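Local atomic coordinates of chitinase (Chromobacterium violaceum, PDB entry 4TXG), a protein that probably hydrolyses the glycosidic bonds of chitin. Residues H192-V201 with I250-Y261; F274-V285 with R334-L345. All coordinates share one frame; numbering follows the deposited sequence.

Overall arrangement
Running from the N terminus, the chain first forms contact 1, where 192-201 meets 250-261 and closes a loop that includes helix 231-242; contact 2 then opens at Phe274 and is closed when 334-345 returns to 274-285 after helix 287-304 and strand 308-312. The two loops follow in series, neither nesting nor crossing. Contact 1 joins the neighbouring parallel barrel strands 185-193 and 247-253, whereas contact 2 sets the short helix 273-278 and the loop after it against the start of helix 338-360. They meet directly: Thr258 and Phe274 share a probable backbone hydrogen bond, and Met277 packs on Asn197. Helix 287-304 touches both, through Leu199 in contact 1 and Val285 in contact 2.

Contact 1: residues H192-V201 with I250-Y261; sequences HVDGSNKLSV and ISVGGWAETGGY
The imidazole of His192 lies between Tyr261 CB on one face and Ser200 O of its own hairpin on the opposite face, while a water sits in plane at its edge. Tyr261 CB makes a CH-pi contact 3.5 Å from the centroid of the His192 ring. The phenol ring is slid well to the side, so the two rings, 21° from parallel, barely overlap, and Tyr261 CE2 passes 3.9 Å from Gly195 N. With CG of His192 between its backbone N and carbonyl carbon (chi1 61°), the ring packs against Tyr261 CB, with ND1 on the side of Glu257. There the water bridges the two, 2.7 Å from His192 ND1 and 3.0 Å from Glu257 OE1. Two more waters lie between Val193 N, from which they accept, and Glu257 O, to which they donate. Val252 CG2 packs 3.7 Å from Leu199 CD1, and Val201 CG1 meets Ile250 CD1 tip to tip. In the hairpin, Asp194 OD1 accepts from Ser196 N in an Asx turn and, from the opposite face of the carboxylate, from Lys198 N. Adjacent parallel strands of a TIM barrel meet here, the second carrying the SxGG motif (Ser251 to Gly254) of family 18 chitinases, with Ser251 OG hydrogen-bonded to Asp310.

Contact 2: residues F274-V285 with R334-L345; sequences FYSMTVNADGTV and RLGSLNKGYVAL
Helices 274-278 and 338-345 cross at 78°, and their axes come within 9.7 Å; the CA atoms of Thr278 and Gly341 approach to 5.0 Å, a closeness that the glycine allows. Val279 is where the chain leaves the first helix, and it then turns through Asn280 to Gly283 alongside Ser337. Arg334, extended from CG to NE, slides past Val279 in the opposite direction, with its CG against Val279 CG1. Its guanidinium then grips one carbonyl oxygen side-on: NE lies 2.9 Å and NH2 3.3 Å from Val279 O. This oxygen lies near the guanidinium plane, and both nitrogens come to it from the same face of its carbonyl. A water accepts from Arg334 NH2 and donates to Ser276 O. Ser337 OG donates a short bond, 2.5 Å, to a lone pair of Gly283 O, in the carbonyl plane. Further along, with Leu345 CG anti to its own N (chi1 171°), CD2 approaches Phe274 CE1 and CD1 lies 3.9 Å from Met277 CE. Val285 CG1 rests 3.7 Å from Ala344 CB. Between the helices a water donates to both Thr278 OG1 and Leu338 O. With NH1 bonded to Phe330 O, the guanidinium is bonded to two backbone oxygens, and its positive charge, set at the C-terminal end of helix 273-278, would probably be favoured by the partial negative charge of that helix end.

Contact 1: residues H192-V201 with I250-Y261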
loop_
_atom_site.group_PDB
_atom_site.type_symbol
_atom_site.label_atom_id
_atom_site.label_comp_id
_atom_site.label_asym_id
_atom_site.label_seq_id
_atom_site.Cartn_x
_atom_site.Cartn_y
_atom_site.Cartn_z
ATOM N N HIS A 192 -7.421 -15.354 4.248
ATOM C CA HIS A 192 -7.500 -14.836 5.607
ATOM C C HIS A 192 -6.636 -15.693 6.516
ATOM O O HIS A 192 -6.102 -16.715 6.091
ATOM C CB HIS A 192 -8.947 -14.822 6.109
ATOM C CG HIS A 192 -9.577 -16.177 6.167
ATOM N ND1 HIS A 192 -10.305 -16.706 5.123
ATOM C CD2 HIS A 192 -9.597 -17.111 7.153
ATOM C CE1 HIS A 192 -10.737 -17.913 5.454
ATOM N NE2 HIS A 192 -10.327 -18.176 6.684
ATOM N N VAL A 193 -6.486 -15.249 7.757
ATOM C CA VAL A 193 -5.813 -16.023 8.789
ATOM C C VAL A 193 -6.864 -16.822 9.543
ATOM O O VAL A 193 -7.764 -16.235 10.151
ATOM C CB VAL A 193 -5.053 -15.111 9.759
ATOM C CG1 VAL A 193 -4.388 -15.940 10.865
ATOM C CG2 VAL A 193 -4.036 -14.286 8.994
ATOM N N ASP A 194 -6.788 -18.148 9.495
ATOM C CA ASP A 194 -7.879 -18.924 10.070
ATOM C C ASP A 194 -7.650 -19.175 11.564
ATOM O O ASP A 194 -6.702 -18.657 12.151
ATOM C CB ASP A 194 -8.118 -20.242 9.294
ATOM C CG ASP A 194 -7.020 -21.291 9.471
ATOM O OD1 ASP A 194 -6.202 -21.233 10.410
ATOM O OD2 ASP A 194 -7.009 -22.235 8.650
ATOM N N GLY A 195 -8.548 -19.946 12.168
ATOM C CA GLY A 195 -8.520 -20.207 13.601
ATOM C C GLY A 195 -7.297 -20.960 14.092
ATOM O O GLY A 195 -7.035 -21.019 15.298
ATOM N N SER A 196 -6.548 -21.548 13.165
ATOM C CA SER A 196 -5.312 -22.243 13.514
ATOM C C SER A 196 -4.096 -21.417 13.098
ATOM O O SER A 196 -2.973 -21.933 13.014
ATOM C CB SER A 196 -5.272 -23.616 12.856
ATOM O OG SER A 196 -6.334 -24.420 13.344
ATOM N N ASN A 197 -4.353 -20.140 12.834
ATOM C CA ASN A 197 -3.347 -19.163 12.420
ATOM C C ASN A 197 -2.689 -19.492 11.092
ATOM O O ASN A 197 -1.560 -19.090 10.833
ATOM C CB ASN A 197 -2.288 -18.994 13.514
ATOM C CG ASN A 197 -2.819 -18.212 14.696
ATOM O OD1 ASN A 197 -3.612 -17.295 14.522
ATOM N ND2 ASN A 197 -2.424 -18.602 15.905
ATOM N N LYS A 198 -3.424 -20.183 10.230
ATOM C CA LYS A 198 -2.904 -20.551 8.922
ATOM C C LYS A 198 -3.564 -19.758 7.811
ATOM O O LYS A 198 -4.727 -19.358 7.916
ATOM C CB LYS A 198 -3.097 -22.046 8.684
ATOM C CG LYS A 198 -2.253 -22.885 9.633
ATOM C CD LYS A 198 -2.930 -24.181 9.999
ATOM C CE LYS A 198 -2.721 -25.244 8.957
ATOM N NZ LYS A 198 -3.074 -26.578 9.533
ATOM N N LEU A 199 -2.802 -19.526 6.749
ATOM C CA LEU A 199 -3.322 -18.870 5.559
ATOM C C LEU A 199 -4.435 -19.744 4.951
ATOM O O LEU A 199 -4.240 -20.936 4.740
ATOM C CB LEU A 199 -2.168 -18.636 4.573
ATOM C CG LEU A 199 -2.394 -17.741 3.351
ATOM C CD1 LEU A 199 -1.055 -17.256 2.833
ATOM C CD2 LEU A 199 -3.148 -18.494 2.257
ATOM N N SER A 200 -5.600 -19.162 4.666
ATOM C CA SER A 200 -6.723 -19.969 4.174
ATOM C C SER A 200 -7.586 -19.247 3.151
ATOM O O SER A 200 -7.817 -18.049 3.269
ATOM C CB SER A 200 -7.611 -20.410 5.349
ATOM O OG SER A 200 -8.741 -21.154 4.896
ATOM N N VAL A 201 -8.073 -19.989 2.160
ATOM C CA VAL A 201 -9.136 -19.495 1.288
ATOM C C VAL A 201 -10.324 -20.458 1.358
ATOM O O VAL A 201 -11.129 -20.522 0.428
ATOM C CB VAL A 201 -8.670 -19.346 -0.195
ATOM C CG1 VAL A 201 -7.656 -18.190 -0.348
ATOM C CG2 VAL A 201 -8.094 -20.654 -0.723
ATOM N N ILE A 250 -0.905 -14.209 -3.524
ATOM C CA ILE A 250 -2.098 -14.354 -2.699
ATOM C C ILE A 250 -2.141 -13.216 -1.669
ATOM O O ILE A 250 -1.208 -13.037 -0.875
ATOM C CB ILE A 250 -2.144 -15.762 -2.025
ATOM C CG1 ILE A 250 -3.404 -15.911 -1.161
ATOM C CG2 ILE A 250 -0.851 -16.071 -1.232
ATOM C CD1 ILE A 250 -4.722 -15.801 -1.962
ATOM N N SER A 251 -3.203 -12.410 -1.715
ATOM C CA SER A 251 -3.349 -11.331 -0.740
ATOM C C SER A 251 -4.101 -11.831 0.484
ATOM O O SER A 251 -5.116 -12.514 0.365
ATOM C CB SER A 251 -4.069 -10.126 -1.338
ATOM O OG SER A 251 -3.371 -9.638 -2.457
ATOM N N VAL A 252 -3.594 -11.476 1.658
ATOM C CA VAL A 252 -4.146 -11.980 2.906
ATOM C C VAL A 252 -4.630 -10.813 3.762
ATOM O O VAL A 252 -3.864 -9.897 4.048
ATOM C CB VAL A 252 -3.099 -12.792 3.697
ATOM C CG1 VAL A 252 -3.756 -13.489 4.904
ATOM C CG2 VAL A 252 -2.400 -13.799 2.785
ATOM N N GLY A 253 -5.902 -10.840 4.152
ATOM C CA GLY A 253 -6.446 -9.801 5.016
ATOM C C GLY A 253 -7.484 -8.916 4.343
ATOM O O GLY A 253 -8.561 -9.376 3.956
ATOM N N GLY A 254 -7.160 -7.636 4.206
ATOM C CA GLY A 254 -8.122 -6.660 3.731
ATOM C C GLY A 254 -8.917 -6.096 4.891
ATOM O O GLY A 254 -8.722 -6.502 6.032
ATOM N N TRP A 255 -9.834 -5.178 4.599
ATOM C CA TRP A 255 -10.563 -4.473 5.651
ATOM C C TRP A 255 -11.458 -5.419 6.456
ATOM O O TRP A 255 -11.481 -5.362 7.685
ATOM C CB TRP A 255 -11.391 -3.333 5.049
ATOM C CG TRP A 255 -12.072 -2.420 6.065
ATOM C CD1 TRP A 255 -13.418 -2.213 6.203
ATOM C CD2 TRP A 255 -11.439 -1.592 7.056
ATOM N NE1 TRP A 255 -13.660 -1.319 7.215
ATOM C CE2 TRP A 255 -12.467 -0.921 7.755
ATOM C CE3 TRP A 255 -10.111 -1.360 7.425
ATOM C CZ2 TRP A 255 -12.204 -0.025 8.794
ATOM C CZ3 TRP A 255 -9.850 -0.471 8.464
ATOM C CH2 TRP A 255 -10.895 0.180 9.138
ATOM N N ALA A 256 -12.170 -6.301 5.763
ATOM C CA ALA A 256 -13.144 -7.179 6.412
ATOM C C ALA A 256 -12.514 -8.398 7.082
ATOM O O ALA A 256 -13.033 -8.897 8.090
ATOM C CB ALA A 256 -14.198 -7.645 5.394
ATOM N N GLU A 257 -11.414 -8.900 6.530
ATOM C CA GLU A 257 -10.867 -10.159 7.047
ATOM C C GLU A 257 -9.439 -10.046 7.585
ATOM O O GLU A 257 -8.716 -11.038 7.680
ATOM C CB GLU A 257 -10.939 -11.239 5.970
ATOM C CG GLU A 257 -12.384 -11.608 5.606
ATOM C CD GLU A 257 -12.485 -12.864 4.744
ATOM O OE1 GLU A 257 -12.140 -12.795 3.545
ATOM O OE2 GLU A 257 -12.917 -13.917 5.265
ATOM N N THR A 258 -9.040 -8.844 7.970
ATOM C CA THR A 258 -7.809 -8.700 8.744
ATOM C C THR A 258 -7.982 -9.318 10.135
ATOM O O THR A 258 -7.066 -9.960 10.652
ATOM C CB THR A 258 -7.391 -7.217 8.872
ATOM O OG1 THR A 258 -6.699 -6.824 7.679
ATOM C CG2 THR A 258 -6.472 -7.006 10.070
ATOM N N GLY A 259 -9.161 -9.148 10.726
ATOM C CA GLY A 259 -9.375 -9.569 12.104
ATOM C C GLY A 259 -10.392 -10.680 12.300
ATOM O O GLY A 259 -10.853 -10.915 13.410
ATOM N N GLY A 260 -10.742 -11.370 11.224
ATOM C CA GLY A 260 -11.728 -12.433 11.309
ATOM C C GLY A 260 -11.941 -13.035 9.939
ATOM O O GLY A 260 -11.172 -12.771 9.028
ATOM N N TYR A 261 -12.988 -13.835 9.792
ATOM C CA TYR A 261 -13.277 -14.466 8.507
ATOM C C TYR A 261 -14.754 -14.802 8.414
ATOM O O TYR A 261 -15.438 -14.912 9.431
ATOM C CB TYR A 261 -12.424 -15.726 8.308
ATOM C CG TYR A 261 -12.521 -16.738 9.429
ATOM C CD1 TYR A 261 -13.523 -17.704 9.444
ATOM C CD2 TYR A 261 -11.596 -16.734 10.466
ATOM C CE1 TYR A 261 -13.604 -18.630 10.466
ATOM C CE2 TYR A 261 -11.669 -17.650 11.488
ATOM C CZ TYR A 261 -12.671 -18.598 11.483
ATOM O OH TYR A 261 -12.732 -19.504 12.513
HETATM O O HOH W 1 -10.869 -15.425 2.834
HETATM O O HOH W 2 -8.215 -13.338 9.257
HETATM O O HOH W 3 -6.465 -12.229 7.896
#

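Contact 2: residues F274-V285 with R334-L345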
loop_
_atom_site.group_PDB
_atom_site.type_symbol
_atom_site.label_atom_id
_atom_site.label_comp_id
_atom_site.label_asym_id
_atom_site.label_seq_id
_atom_site.Cartn_x
_atom_site.Cartn_y
_atom_site.Cartn_z
ATOM N N PHE A 274 -5.088 -11.389 11.985
ATOM C CA PHE A 274 -3.708 -10.928 12.123
ATOM C C PHE A 274 -3.369 -10.447 13.538
ATOM O O PHE A 274 -2.240 -10.594 13.987
ATOM C CB PHE A 274 -3.435 -9.783 11.135
ATOM C CG PHE A 274 -3.034 -10.236 9.757
ATOM C CD1 PHE A 274 -1.773 -10.761 9.527
ATOM C CD2 PHE A 274 -3.899 -10.091 8.685
ATOM C CE1 PHE A 274 -1.390 -11.163 8.255
ATOM C CE2 PHE A 274 -3.518 -10.492 7.408
ATOM C CZ PHE A 274 -2.270 -11.024 7.196
ATOM N N TYR A 275 -4.326 -9.835 14.226
ATOM C CA TYR A 275 -4.022 -9.278 15.543
ATOM C C TYR A 275 -3.631 -10.377 16.529
ATOM O O TYR A 275 -2.622 -10.266 17.236
ATOM C CB TYR A 275 -5.210 -8.494 16.088
ATOM C CG TYR A 275 -5.564 -7.277 15.264
ATOM C CD1 TYR A 275 -4.767 -6.141 15.291
ATOM C CD2 TYR A 275 -6.706 -7.265 14.466
ATOM C CE1 TYR A 275 -5.085 -5.021 14.542
ATOM C CE2 TYR A 275 -7.043 -6.151 13.721
ATOM C CZ TYR A 275 -6.228 -5.031 13.761
ATOM O OH TYR A 275 -6.554 -3.916 13.029
ATOM N N SER A 276 -4.422 -11.444 16.564
ATOM C CA SER A 276 -4.180 -12.510 17.528
ATOM C C SER A 276 -3.065 -13.431 17.033
ATOM O O SER A 276 -2.366 -14.047 17.833
ATOM C CB SER A 276 -5.476 -13.289 17.803
ATOM O OG SER A 276 -6.125 -13.642 16.598
ATOM N N MET A 277 -2.881 -13.499 15.716
ATOM C CA MET A 277 -1.833 -14.344 15.149
ATOM C C MET A 277 -0.448 -13.755 15.421
ATOM O O MET A 277 0.505 -14.506 15.633
ATOM C CB MET A 277 -2.038 -14.549 13.635
ATOM C CG MET A 277 -0.974 -15.443 12.956
ATOM S SD MET A 277 0.425 -14.513 12.249
ATOM C CE MET A 277 -0.364 -13.887 10.787
ATOM N N THR A 278 -0.336 -12.421 15.431
ATOM C CA THR A 278 0.973 -11.794 15.639
ATOM C C THR A 278 1.262 -11.396 17.075
ATOM O O THR A 278 2.420 -11.270 17.442
ATOM C CB THR A 278 1.158 -10.523 14.764
ATOM O OG1 THR A 278 0.160 -9.547 15.095
ATOM C CG2 THR A 278 1.060 -10.871 13.284
ATOM N N VAL A 279 0.229 -11.166 17.881
ATOM C CA VAL A 279 0.434 -10.686 19.252
ATOM C C VAL A 279 -0.473 -11.452 20.203
ATOM O O VAL A 279 -1.687 -11.501 20.007
ATOM C CB VAL A 279 0.163 -9.156 19.379
ATOM C CG1 VAL A 279 0.320 -8.681 20.833
ATOM C CG2 VAL A 279 1.102 -8.354 18.457
ATOM N N ASN A 280 0.121 -12.078 21.215
ATOM C CA ASN A 280 -0.653 -12.755 22.253
ATOM C C ASN A 280 -1.520 -11.778 23.031
ATOM O O ASN A 280 -1.261 -10.580 23.042
ATOM C CB ASN A 280 0.270 -13.485 23.232
ATOM C CG ASN A 280 1.062 -14.588 22.573
ATOM O OD1 ASN A 280 0.507 -15.416 21.854
ATOM N ND2 ASN A 280 2.366 -14.617 22.832
ATOM N N ALA A 281 -2.527 -12.301 23.716
ATOM C CA ALA A 281 -3.412 -11.460 24.506
ATOM C C ALA A 281 -2.667 -10.701 25.609
ATOM O O ALA A 281 -3.148 -9.668 26.078
ATOM C CB ALA A 281 -4.528 -12.303 25.108
ATOM N N ASP A 282 -1.493 -11.191 26.014
ATOM C CA ASP A 282 -0.730 -10.518 27.072
ATOM C C ASP A 282 0.256 -9.476 26.549
ATOM O O ASP A 282 1.060 -8.930 27.312
ATOM C CB ASP A 282 0.012 -11.552 27.937
ATOM C CG ASP A 282 1.152 -12.250 27.199
ATOM O OD1 ASP A 282 1.364 -11.998 25.995
ATOM O OD2 ASP A 282 1.825 -13.091 27.834
ATOM N N GLY A 283 0.216 -9.215 25.249
ATOM C CA GLY A 283 1.043 -8.172 24.680
ATOM C C GLY A 283 2.377 -8.629 24.118
ATOM O O GLY A 283 3.065 -7.838 23.469
ATOM N N THR A 284 2.762 -9.881 24.367
ATOM C CA THR A 284 3.998 -10.386 23.770
ATOM C C THR A 284 3.761 -10.856 22.338
ATOM O O THR A 284 2.639 -11.182 21.956
ATOM C CB THR A 284 4.600 -11.548 24.575
ATOM O OG1 THR A 284 3.637 -12.609 24.691
ATOM C CG2 THR A 284 5.010 -11.083 25.969
ATOM N N VAL A 285 4.821 -10.878 21.538
ATOM C CA VAL A 285 4.712 -11.349 20.163
ATOM C C VAL A 285 4.389 -12.847 20.128
ATOM O O VAL A 285 4.969 -13.629 20.881
ATOM C CB VAL A 285 6.009 -11.060 19.374
ATOM C CG1 VAL A 285 5.953 -11.688 17.990
ATOM C CG2 VAL A 285 6.232 -9.551 19.265
ATOM N N ARG A 334 -3.850 -4.307 21.990
ATOM C CA ARG A 334 -2.514 -4.674 21.533
ATOM C C ARG A 334 -1.708 -3.490 20.992
ATOM O O ARG A 334 -0.645 -3.693 20.414
ATOM C CB ARG A 334 -2.611 -5.743 20.431
ATOM C CG ARG A 334 -3.041 -7.122 20.909
ATOM C CD ARG A 334 -3.487 -7.983 19.714
ATOM N NE ARG A 334 -3.647 -9.385 20.094
ATOM C CZ ARG A 334 -4.706 -9.874 20.739
ATOM N NH1 ARG A 334 -5.714 -9.075 21.080
ATOM N NH2 ARG A 334 -4.753 -11.164 21.054
ATOM N N LEU A 335 -2.202 -2.269 21.171
ATOM C CA LEU A 335 -1.628 -1.114 20.470
ATOM C C LEU A 335 -0.110 -1.007 20.617
ATOM O O LEU A 335 0.594 -0.769 19.633
ATOM C CB LEU A 335 -2.271 0.185 20.951
ATOM C CG LEU A 335 -3.781 0.307 20.733
ATOM C CD1 LEU A 335 -4.291 1.614 21.336
ATOM C CD2 LEU A 335 -4.148 0.193 19.244
ATOM N N GLY A 336 0.392 -1.208 21.830
ATOM C CA GLY A 336 1.815 -1.044 22.084
ATOM C C GLY A 336 2.701 -2.146 21.529
ATOM O O GLY A 336 3.931 -2.018 21.506
ATOM N N SER A 337 2.073 -3.232 21.085
ATOM C CA SER A 337 2.784 -4.429 20.651
ATOM C C SER A 337 2.706 -4.681 19.157
ATOM O O SER A 337 3.437 -5.519 18.639
ATOM C CB SER A 337 2.223 -5.659 21.361
ATOM O OG SER A 337 2.319 -5.510 22.762
ATOM N N LEU A 338 1.783 -4.012 18.474
ATOM C CA LEU A 338 1.529 -4.342 17.070
ATOM C C LEU A 338 2.727 -4.094 16.162
ATOM O O LEU A 338 2.925 -4.817 15.178
ATOM C CB LEU A 338 0.319 -3.563 16.546
ATOM C CG LEU A 338 -1.016 -4.036 17.130
ATOM C CD1 LEU A 338 -2.167 -3.175 16.643
ATOM C CD2 LEU A 338 -1.255 -5.498 16.787
ATOM N N ASN A 339 3.530 -3.082 16.464
ATOM C CA ASN A 339 4.703 -2.847 15.627
ATOM C C ASN A 339 5.712 -3.997 15.725
ATOM O O ASN A 339 6.204 -4.472 14.703
ATOM C CB ASN A 339 5.385 -1.528 15.994
ATOM C CG ASN A 339 4.736 -0.346 15.311
ATOM O OD1 ASN A 339 5.112 0.022 14.198
ATOM N ND2 ASN A 339 3.733 0.229 15.955
ATOM N N LYS A 340 6.024 -4.425 16.946
ATOM C CA LYS A 340 6.919 -5.575 17.133
ATOM C C LYS A 340 6.345 -6.845 16.508
ATOM O O LYS A 340 7.079 -7.662 15.936
ATOM C CB LYS A 340 7.188 -5.822 18.617
ATOM C CG LYS A 340 7.893 -4.679 19.302
ATOM C CD LYS A 340 9.293 -4.521 18.769
ATOM C CE LYS A 340 10.289 -5.226 19.670
ATOM N NZ LYS A 340 10.452 -4.614 21.041
ATOM N N GLY A 341 5.034 -7.020 16.627
ATOM C CA GLY A 341 4.386 -8.198 16.074
ATOM C C GLY A 341 4.481 -8.227 14.564
ATOM O O GLY A 341 4.661 -9.284 13.952
ATOM N N TYR A 342 4.353 -7.056 13.949
ATOM C CA TYR A 342 4.357 -6.964 12.495
ATOM C C TYR A 342 5.760 -7.166 11.945
ATOM O O TYR A 342 5.957 -7.837 10.927
ATOM C CB TYR A 342 3.804 -5.610 12.081
ATOM C CG TYR A 342 3.542 -5.404 10.612
ATOM C CD1 TYR A 342 2.649 -6.218 9.914
ATOM C CD2 TYR A 342 4.137 -4.348 9.938
ATOM C CE1 TYR A 342 2.375 -5.977 8.576
ATOM C CE2 TYR A 342 3.873 -4.111 8.612
ATOM C CZ TYR A 342 2.997 -4.924 7.935
ATOM O OH TYR A 342 2.746 -4.661 6.607
ATOM N N VAL A 343 6.740 -6.585 12.625
ATOM C CA VAL A 343 8.129 -6.793 12.236
ATOM C C VAL A 343 8.492 -8.276 12.368
ATOM O O VAL A 343 9.129 -8.846 11.477
ATOM C CB VAL A 343 9.077 -5.920 13.077
ATOM C CG1 VAL A 343 10.514 -6.358 12.902
ATOM C CG2 VAL A 343 8.906 -4.458 12.667
ATOM N N ALA A 344 8.062 -8.910 13.457
ATOM C CA ALA A 344 8.317 -10.341 13.626
ATOM C C ALA A 344 7.647 -11.179 12.529
ATOM O O ALA A 344 8.234 -12.140 12.024
ATOM C CB ALA A 344 7.852 -10.808 14.999
ATOM N N LEU A 345 6.417 -10.822 12.172
ATOM C CA LEU A 345 5.716 -11.509 11.093
ATOM C C LEU A 345 6.505 -11.422 9.778
ATOM O O LEU A 345 6.754 -12.431 9.122
ATOM C CB LEU A 345 4.315 -10.911 10.903
ATOM C CG LEU A 345 3.575 -11.406 9.661
ATOM C CD1 LEU A 345 3.323 -12.907 9.775
ATOM C CD2 LEU A 345 2.265 -10.646 9.452
HETATM O O HOH W 4 -3.569 -14.062 20.500
HETATM O O HOH W 5 1.013 -6.869 14.286
#